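Local atomic coordinates of aldolase (Klebsiella pneumoniae, PDB entry 6VOQ), a protein that belongs to the class II aldolase and adducin family and binds a zinc ion. Residues 5-10 against 31-36; 83-88 against 145-150; 133-136 against 140-143. One frame throughout, in Å; residues are numbered along the deposited sequence.

Contact 1 (5-10 against 31-36); sequences QQLREE and LSLLLP
Leu7, on the N-terminal helix 4-20, reaches Leu33, Leu35 and Pro36 with one methyl group, and CD1 of Leu7 is the atom that meets all three residues. The side-chain contacts are apolar, and no hydrogen bond joins the two segments. CD1 of Leu7 lies 3.8 Å from CD1 of Leu33, 3.9 Å from CD2 of Leu35 and 3.9 Å from CD of Pro36, so the methyl is shared by Leu33 of the strand and by Leu35 and Pro36 of the loop that follows it. Its other branch also meets Leu33, with CD2 of Leu7 4.0 Å from CD1 of Leu33. The side chains of Leu7 and Leu33 cross at a slant, whereas Leu7 reaches its CD1 end-on toward CD of the Pro36 ring. Leu33 holds its CG between the backbone N and the carbonyl carbon (chi1 59°), and its two methyls divide their work: CD1 takes the leucine side chain, while CD2 lies 3.9 Å from the backbone O of Leu7.

The architecture is that of a helix laid against a mixed beta-sheet, as expected for the AraD-like fold. Strand 30-34 is an inner strand: through the backbone, Leu33 pairs with Leu41 of strand 40-42 and Leu31 with Thr43 just beyond it, while Ser32 and Leu34 bond to the neighbourhood of strand 91-94. Leu31 and Leu33 both turn toward the helix, where Met11 touches each of them; Leu34 points away from it.

Polar groups act at the margins. Arg8 forms a salt bridge with Glu4 through NH2, and its NH1 donates to the backbone oxygens of Ala54 and Leu57.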
loop_
_atom_site.group_PDB
_atom_site.type_symbol
_atom_site.label_atom_id
_atom_site.label_comp_id
_atom_site.label_asym_id
_atom_site.label_seq_id
_atom_site.Cartn_x
_atom_site.Cartn_y
_atom_site.Cartn_z
ATOM N N GLN A 5 6.441 32.173 -0.876
ATOM C CA GLN A 5 5.096 31.675 -1.146
ATOM C C GLN A 5 5.146 30.252 -1.669
ATOM O O GLN A 5 4.611 29.323 -1.056
ATOM C CB GLN A 5 4.394 32.552 -2.183
ATOM C CG GLN A 5 4.130 33.953 -1.785
ATOM C CD GLN A 5 5.113 34.943 -2.385
ATOM O OE1 GLN A 5 6.307 34.902 -2.089
ATOM N NE2 GLN A 5 4.612 35.840 -3.232
ATOM N N GLN A 6 5.784 30.075 -2.826
ATOM C CA GLN A 6 5.791 28.777 -3.480
ATOM C C GLN A 6 6.569 27.754 -2.676
ATOM O O GLN A 6 6.222 26.568 -2.693
ATOM C CB GLN A 6 6.362 28.910 -4.885
ATOM C CG GLN A 6 5.653 29.964 -5.696
ATOM C CD GLN A 6 6.561 30.632 -6.691
ATOM O OE1 GLN A 6 7.731 30.867 -6.416
ATOM N NE2 GLN A 6 6.023 30.948 -7.855
ATOM N N LEU A 7 7.612 28.191 -1.969
ATOM C CA LEU A 7 8.386 27.262 -1.156
ATOM C C LEU A 7 7.557 26.750 0.018
ATOM O O LEU A 7 7.515 25.541 0.274
ATOM C CB LEU A 7 9.673 27.938 -0.682
ATOM C CG LEU A 7 10.737 28.201 -1.762
ATOM C CD1 LEU A 7 11.927 29.018 -1.227
ATOM C CD2 LEU A 7 11.221 26.904 -2.384
ATOM N N ARG A 8 6.868 27.648 0.726
ATOM C CA ARG A 8 5.949 27.205 1.767
ATOM C C ARG A 8 4.886 26.296 1.177
ATOM O O ARG A 8 4.547 25.259 1.755
ATOM C CB ARG A 8 5.301 28.411 2.457
ATOM C CG ARG A 8 6.247 29.163 3.357
ATOM C CD ARG A 8 5.571 30.316 4.056
ATOM N NE ARG A 8 6.517 31.068 4.882
ATOM C CZ ARG A 8 6.704 30.876 6.185
ATOM N NH1 ARG A 8 5.997 29.966 6.848
ATOM N NH2 ARG A 8 7.602 31.609 6.825
ATOM N N GLU A 9 4.365 26.670 0.016
ATOM C CA GLU A 9 3.376 25.872 -0.685
ATOM C C GLU A 9 3.909 24.486 -1.052
ATOM O O GLU A 9 3.251 23.474 -0.765
ATOM C CB GLU A 9 2.942 26.651 -1.931
ATOM C CG GLU A 9 1.753 26.120 -2.705
ATOM C CD GLU A 9 0.617 25.591 -1.841
ATOM O OE1 GLU A 9 -0.114 24.718 -2.353
ATOM O OE2 GLU A 9 0.409 26.057 -0.694
ATOM N N GLU A 10 5.091 24.435 -1.676
ATOM C CA GLU A 10 5.713 23.171 -2.051
ATOM C C GLU A 10 5.912 22.265 -0.844
ATOM O O GLU A 10 5.731 21.045 -0.940
ATOM C CB GLU A 10 7.052 23.446 -2.739
ATOM C CG GLU A 10 7.815 22.205 -3.142
ATOM C CD GLU A 10 7.694 21.941 -4.627
ATOM O OE1 GLU A 10 8.726 21.648 -5.275
ATOM O OE2 GLU A 10 6.555 22.038 -5.142
ATOM N N LEU A 31 10.712 18.151 7.058
ATOM C CA LEU A 31 11.235 18.697 5.820
ATOM C C LEU A 31 11.897 20.028 6.127
ATOM O O LEU A 31 11.461 20.760 7.022
ATOM C CB LEU A 31 10.119 18.885 4.755
ATOM C CG LEU A 31 9.115 17.727 4.610
ATOM C CD1 LEU A 31 7.946 18.086 3.704
ATOM C CD2 LEU A 31 9.804 16.469 4.103
ATOM N N SER A 32 12.968 20.332 5.397
ATOM C CA SER A 32 13.551 21.666 5.450
ATOM C C SER A 32 14.032 22.077 4.062
ATOM O O SER A 32 14.326 21.232 3.210
ATOM C CB SER A 32 14.704 21.744 6.461
ATOM O OG SER A 32 15.853 21.037 6.013
ATOM N N LEU A 33 14.113 23.387 3.848
ATOM C CA LEU A 33 14.660 23.921 2.607
ATOM C C LEU A 33 15.231 25.310 2.861
ATOM O O LEU A 33 14.731 26.063 3.703
ATOM C CB LEU A 33 13.602 23.965 1.491
ATOM C CG LEU A 33 12.314 24.779 1.696
ATOM C CD1 LEU A 33 12.510 26.243 1.353
ATOM C CD2 LEU A 33 11.182 24.209 0.850
ATOM N N LEU A 34 16.280 25.643 2.117
ATOM C CA LEU A 34 16.911 26.952 2.227
ATOM C C LEU A 34 16.053 28.017 1.560
ATOM O O LEU A 34 15.633 27.861 0.411
ATOM C CB LEU A 34 18.295 26.934 1.584
ATOM C CG LEU A 34 19.442 26.598 2.534
ATOM C CD1 LEU A 34 20.766 26.548 1.782
ATOM C CD2 LEU A 34 19.492 27.611 3.673
ATOM N N LEU A 35 15.812 29.099 2.275
ATOM C CA LEU A 35 15.103 30.239 1.727
ATOM C C LEU A 35 16.069 31.135 0.964
ATOM O O LEU A 35 17.291 31.001 1.094
ATOM C CB LEU A 35 14.415 31.012 2.850
ATOM C CG LEU A 35 13.259 30.255 3.519
ATOM C CD1 LEU A 35 12.803 30.953 4.794
ATOM C CD2 LEU A 35 12.090 30.068 2.554
ATOM N N PRO A 36 15.547 32.039 0.130
ATOM C CA PRO A 36 16.435 32.967 -0.590
ATOM C C PRO A 36 17.372 33.760 0.306
ATOM O O PRO A 36 18.502 34.044 -0.107
ATOM C CB PRO A 36 15.446 33.881 -1.324
ATOM C CG PRO A 36 14.273 32.996 -1.589
ATOM C CD PRO A 36 14.169 32.075 -0.393
#

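Contact 2 (83-88 against 145-150); sequences YLHNPA and ALAGLA
His85 and Ala150 bring the two backbones to their nearest approach, with 5.7 Å between their CA atoms. The chain leaves helix 76-83 through a type I beta turn from Tyr83 to Asn86, whose closing bond from Asn86 N to Tyr83 O is weak. Facing it is segment 145-150, in which Ala150 N donates to Leu146 O.

The side chain of His85 lies against Ala147. Its CB is 3.4 Å from the backbone O of Ala147, and ND1 comes equally near the methyl CB of Ala147, which meets the ring obliquely. That nitrogen has its hydrogen bond elsewhere, with the backbone O of Ala81. CB of Ala150 lies 3.8 Å from the backbone O of His85, with the CB of His85 a little farther off.

Asn86 extends its amide with CG anti to the backbone N (chi1 179°), and the two ends of the group do different work. OD1 accepts from Ala88 N at 3.0 Å, an Asx turn in which the donor sits 54° out of the carbonyl plane. ND2 donates over 2.7 Å to water 1, which in turn donates to the O of Ala150 at 2.8 Å. No direct hydrogen bond crosses the contact, so its polar link runs through this one water; the Asx turn, by holding OD1, would limit the rotation of the amide, consistent with ND2 being turned to the water.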
loop_
_atom_site.group_PDB
_atom_site.type_symbol
_atom_site.label_atom_id
_atom_site.label_comp_id
_atom_site.label_asym_id
_atom_site.label_seq_id
_atom_site.Cartn_x
_atom_site.Cartn_y
_atom_site.Cartn_z
ATOM N N TYR A 83 23.423 21.429 6.128
ATOM C CA TYR A 83 23.527 22.680 5.383
ATOM C C TYR A 83 24.852 23.377 5.647
ATOM O O TYR A 83 25.459 23.927 4.727
ATOM C CB TYR A 83 22.381 23.623 5.746
ATOM C CG TYR A 83 21.028 23.193 5.244
ATOM C CD1 TYR A 83 20.700 23.309 3.904
ATOM C CD2 TYR A 83 20.067 22.687 6.119
ATOM C CE1 TYR A 83 19.453 22.925 3.446
ATOM C CE2 TYR A 83 18.829 22.285 5.668
ATOM C CZ TYR A 83 18.523 22.413 4.333
ATOM O OH TYR A 83 17.287 22.033 3.868
ATOM N N LEU A 84 25.309 23.374 6.904
ATOM C CA LEU A 84 26.511 24.098 7.292
ATOM C C LEU A 84 27.788 23.475 6.744
ATOM O O LEU A 84 28.855 24.085 6.883
ATOM C CB LEU A 84 26.595 24.190 8.816
ATOM C CG LEU A 84 25.617 25.141 9.495
ATOM C CD1 LEU A 84 25.534 24.804 10.969
ATOM C CD2 LEU A 84 26.058 26.592 9.300
ATOM N N HIS A 85 27.715 22.288 6.133
ATOM C CA HIS A 85 28.899 21.640 5.584
ATOM C C HIS A 85 28.647 21.080 4.191
ATOM O O HIS A 85 29.333 20.149 3.759
ATOM C CB HIS A 85 29.396 20.557 6.537
ATOM C CG HIS A 85 29.821 21.115 7.850
ATOM N ND1 HIS A 85 28.937 21.324 8.884
ATOM C CD2 HIS A 85 31.011 21.603 8.267
ATOM C CE1 HIS A 85 29.571 21.883 9.898
ATOM N NE2 HIS A 85 30.832 22.061 9.550
ATOM N N ASN A 86 27.682 21.645 3.472
ATOM C CA ASN A 86 27.450 21.291 2.078
ATOM C C ASN A 86 26.684 22.412 1.395
ATOM O O ASN A 86 25.453 22.466 1.499
ATOM C CB ASN A 86 26.677 19.978 1.968
ATOM C CG ASN A 86 26.408 19.585 0.536
ATOM O OD1 ASN A 86 26.932 20.196 -0.392
ATOM N ND2 ASN A 86 25.594 18.548 0.346
ATOM N N PRO A 87 27.358 23.331 0.700
ATOM C CA PRO A 87 26.617 24.428 0.063
ATOM C C PRO A 87 25.735 23.975 -1.083
ATOM O O PRO A 87 24.853 24.738 -1.493
ATOM C CB PRO A 87 27.721 25.392 -0.401
ATOM C CG PRO A 87 28.962 24.595 -0.420
ATOM C CD PRO A 87 28.814 23.530 0.633
ATOM N N ALA A 88 25.915 22.757 -1.592
ATOM C CA ALA A 88 25.035 22.260 -2.642
ATOM C C ALA A 88 23.679 21.820 -2.106
ATOM O O ALA A 88 22.748 21.619 -2.892
ATOM C CB ALA A 88 25.704 21.108 -3.389
ATOM N N ALA A 145 28.038 13.774 13.546
ATOM C CA ALA A 145 28.325 12.805 12.495
ATOM C C ALA A 145 27.887 13.327 11.131
ATOM O O ALA A 145 28.636 13.233 10.152
ATOM C CB ALA A 145 27.639 11.477 12.820
ATOM N N LEU A 146 26.688 13.914 11.061
ATOM C CA LEU A 146 26.177 14.446 9.805
ATOM C C LEU A 146 27.035 15.594 9.282
ATOM O O LEU A 146 27.321 15.664 8.080
ATOM C CB LEU A 146 24.730 14.886 9.987
ATOM C CG LEU A 146 23.764 13.701 10.089
ATOM C CD1 LEU A 146 22.315 14.184 10.101
ATOM C CD2 LEU A 146 23.997 12.762 8.936
ATOM N N ALA A 147 27.463 16.502 10.162
ATOM C CA ALA A 147 28.326 17.588 9.706
ATOM C C ALA A 147 29.605 17.051 9.070
ATOM O O ALA A 147 30.076 17.588 8.063
ATOM C CB ALA A 147 28.656 18.525 10.865
ATOM N N GLY A 148 30.177 15.985 9.638
ATOM C CA GLY A 148 31.397 15.433 9.082
ATOM C C GLY A 148 31.190 14.678 7.787
ATOM O O GLY A 148 32.098 14.622 6.951
ATOM N N LEU A 149 30.009 14.090 7.598
ATOM C CA LEU A 149 29.706 13.343 6.386
ATOM C C LEU A 149 29.175 14.230 5.271
ATOM O O LEU A 149 29.375 13.920 4.093
ATOM C CB LEU A 149 28.683 12.244 6.693
ATOM C CG LEU A 149 29.158 11.127 7.625
ATOM C CD1 LEU A 149 27.969 10.334 8.130
ATOM C CD2 LEU A 149 30.183 10.208 6.955
ATOM N N ALA A 150 28.525 15.336 5.624
ATOM C CA ALA A 150 27.838 16.158 4.630
ATOM C C ALA A 150 28.697 16.618 3.452
ATOM O O ALA A 150 28.141 16.753 2.348
ATOM C CB ALA A 150 27.208 17.370 5.328
HETATM O O HOH W 1 25.341 16.657 2.302
#

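Contact 3 (133-136 against 140-143); sequences PYYR and DRIA
Arg141 lies across one face of the Tyr135 ring. The overlap has two parts. Near the backbone it is a CH-pi interaction: CB of Arg141 sits 3.8 Å from the centroid of the Tyr135 ring and only 12° from the ring normal, which places it above the middle of the face. Farther out, the guanidinium passes over the CD1-CE1 side of the same ring, with CZ of Arg141 3.5 Å from CD1 of Tyr135. The two planes are inclined by 28°, so the guanidinium lies tilted over the ring. A bend at chi3 (-59°) turns the arginine back over the ring, and CD, 3.7 Å from CE1 of Tyr135, bridges the two ends of the overlap.

Apolar packing is the task of Ile142. Its CG1 approaches the edge of the tyrosine ring near the ring plane, and is 3.9 Å from CB of Tyr135; the two side chains run past one another, pointing opposite ways. The terminal methyl CD1 of Ile142 continues to the backbone, ending 3.7 Å from the O of Arg136. Farther into the fold Ile142 also touches Phe78 of helix 76-83.

The contact closes the short connection between strand 131-132 and helix 140-149, so that Arg141 and Ile142 pack on the segment leading into the helix. On this segment Tyr134 and Arg136 pack against Arg196 and Glu205, respectively, of a second subunit.

No hydrogen bond joins the two segments. Arg141 instead has its ionic partner in Asp139, to which NH2 makes a salt bridge; that pairing probably steadies the guanidinium over the tyrosine while partly offsetting its charge.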
loop_
_atom_site.group_PDB
_atom_site.type_symbol
_atom_site.label_atom_id
_atom_site.label_comp_id
_atom_site.label_asym_id
_atom_site.label_seq_id
_atom_site.Cartn_x
_atom_site.Cartn_y
_atom_site.Cartn_z
ATOM N N PRO A 133 25.974 5.860 13.476
ATOM C CA PRO A 133 25.603 4.987 14.590
ATOM C C PRO A 133 24.343 5.475 15.288
ATOM O O PRO A 133 23.945 6.640 15.182
ATOM C CB PRO A 133 26.821 5.051 15.518
ATOM C CG PRO A 133 27.953 5.411 14.625
ATOM C CD PRO A 133 27.373 6.310 13.571
ATOM N N TYR A 134 23.684 4.546 15.976
ATOM C CA TYR A 134 22.509 4.913 16.747
ATOM C C TYR A 134 22.925 5.704 17.976
ATOM O O TYR A 134 23.882 5.346 18.672
ATOM C CB TYR A 134 21.711 3.690 17.194
ATOM C CG TYR A 134 20.687 4.095 18.225
ATOM C CD1 TYR A 134 19.521 4.746 17.841
ATOM C CD2 TYR A 134 20.918 3.910 19.586
ATOM C CE1 TYR A 134 18.590 5.167 18.774
ATOM C CE2 TYR A 134 19.996 4.337 20.531
ATOM C CZ TYR A 134 18.825 4.957 20.113
ATOM O OH TYR A 134 17.891 5.384 21.030
ATOM N N TYR A 135 22.184 6.775 18.243
ATOM C CA TYR A 135 22.318 7.564 19.457
ATOM C C TYR A 135 20.930 7.977 19.910
ATOM O O TYR A 135 20.027 8.165 19.093
ATOM C CB TYR A 135 23.166 8.827 19.245
ATOM C CG TYR A 135 24.587 8.579 18.806
ATOM C CD1 TYR A 135 25.511 8.013 19.674
ATOM C CD2 TYR A 135 25.014 8.942 17.527
ATOM C CE1 TYR A 135 26.822 7.796 19.279
ATOM C CE2 TYR A 135 26.325 8.729 17.121
ATOM C CZ TYR A 135 27.224 8.155 18.003
ATOM O OH TYR A 135 28.527 7.944 17.617
ATOM N N ARG A 136 20.781 8.141 21.218
ATOM C CA ARG A 136 19.534 8.633 21.786
ATOM C C ARG A 136 19.038 9.842 20.995
ATOM O O ARG A 136 19.836 10.719 20.640
ATOM C CB ARG A 136 19.745 9.015 23.256
ATOM C CG ARG A 136 18.473 9.151 24.049
ATOM C CD ARG A 136 18.539 10.357 24.940
ATOM N NE ARG A 136 17.674 10.233 26.109
ATOM C CZ ARG A 136 16.361 10.438 26.088
ATOM N NH1 ARG A 136 15.752 10.775 24.955
ATOM N NH2 ARG A 136 15.655 10.311 27.204
ATOM N N ASP A 140 23.776 15.225 20.547
ATOM C CA ASP A 140 24.535 16.087 19.649
ATOM C C ASP A 140 25.443 15.294 18.722
ATOM O O ASP A 140 25.789 15.791 17.648
ATOM C CB ASP A 140 25.352 17.116 20.436
ATOM C CG ASP A 140 24.523 17.844 21.486
ATOM O OD1 ASP A 140 23.534 18.511 21.112
ATOM O OD2 ASP A 140 24.860 17.757 22.690
ATOM N N ARG A 141 25.804 14.062 19.091
ATOM C CA ARG A 141 26.621 13.235 18.210
ATOM C C ARG A 141 25.936 12.944 16.880
ATOM O O ARG A 141 26.623 12.648 15.893
ATOM C CB ARG A 141 26.988 11.927 18.905
ATOM C CG ARG A 141 28.183 12.046 19.828
ATOM C CD ARG A 141 28.337 10.814 20.683
ATOM N NE ARG A 141 27.162 10.565 21.513
ATOM C CZ ARG A 141 27.089 9.582 22.404
ATOM N NH1 ARG A 141 28.118 8.768 22.575
ATOM N NH2 ARG A 141 25.988 9.408 23.120
ATOM N N ILE A 142 24.607 13.017 16.822
ATOM C CA ILE A 142 23.932 12.813 15.546
ATOM C C ILE A 142 24.311 13.924 14.583
ATOM O O ILE A 142 24.884 13.674 13.519
ATOM C CB ILE A 142 22.413 12.718 15.747
ATOM C CG1 ILE A 142 22.090 11.541 16.673
ATOM C CG2 ILE A 142 21.718 12.557 14.403
ATOM C CD1 ILE A 142 20.643 11.458 17.093
ATOM N N ALA A 143 24.051 15.174 14.977
ATOM C CA ALA A 143 24.454 16.327 14.175
ATOM C C ALA A 143 25.957 16.351 13.904
ATOM O O ALA A 143 26.382 16.757 12.814
ATOM C CB ALA A 143 24.025 17.617 14.874
#

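Contacts 2 and 3 share helix 140-149: residues 140-143 pack on the preceding loop, and residues 145-150, farther along, meet the turn after helix 76-83. Their centres are 15 Å apart, and contact 3 is nested within the chain loop that contact 2 closes. Contact 1 precedes both in the sequence, yet touches contact 2 directly, since OG of Ser32 lies 2.8 Å from OH of Tyr83, a probable hydrogen bond. It stays about 13 Å from contact 3 at the nearest atoms. Contact 3 comes near a metal: the side chain of Ile142 is about 8 Å from a bound zinc ion. Glu75, His94, His96 and His161 are the zinc ligands of this protein.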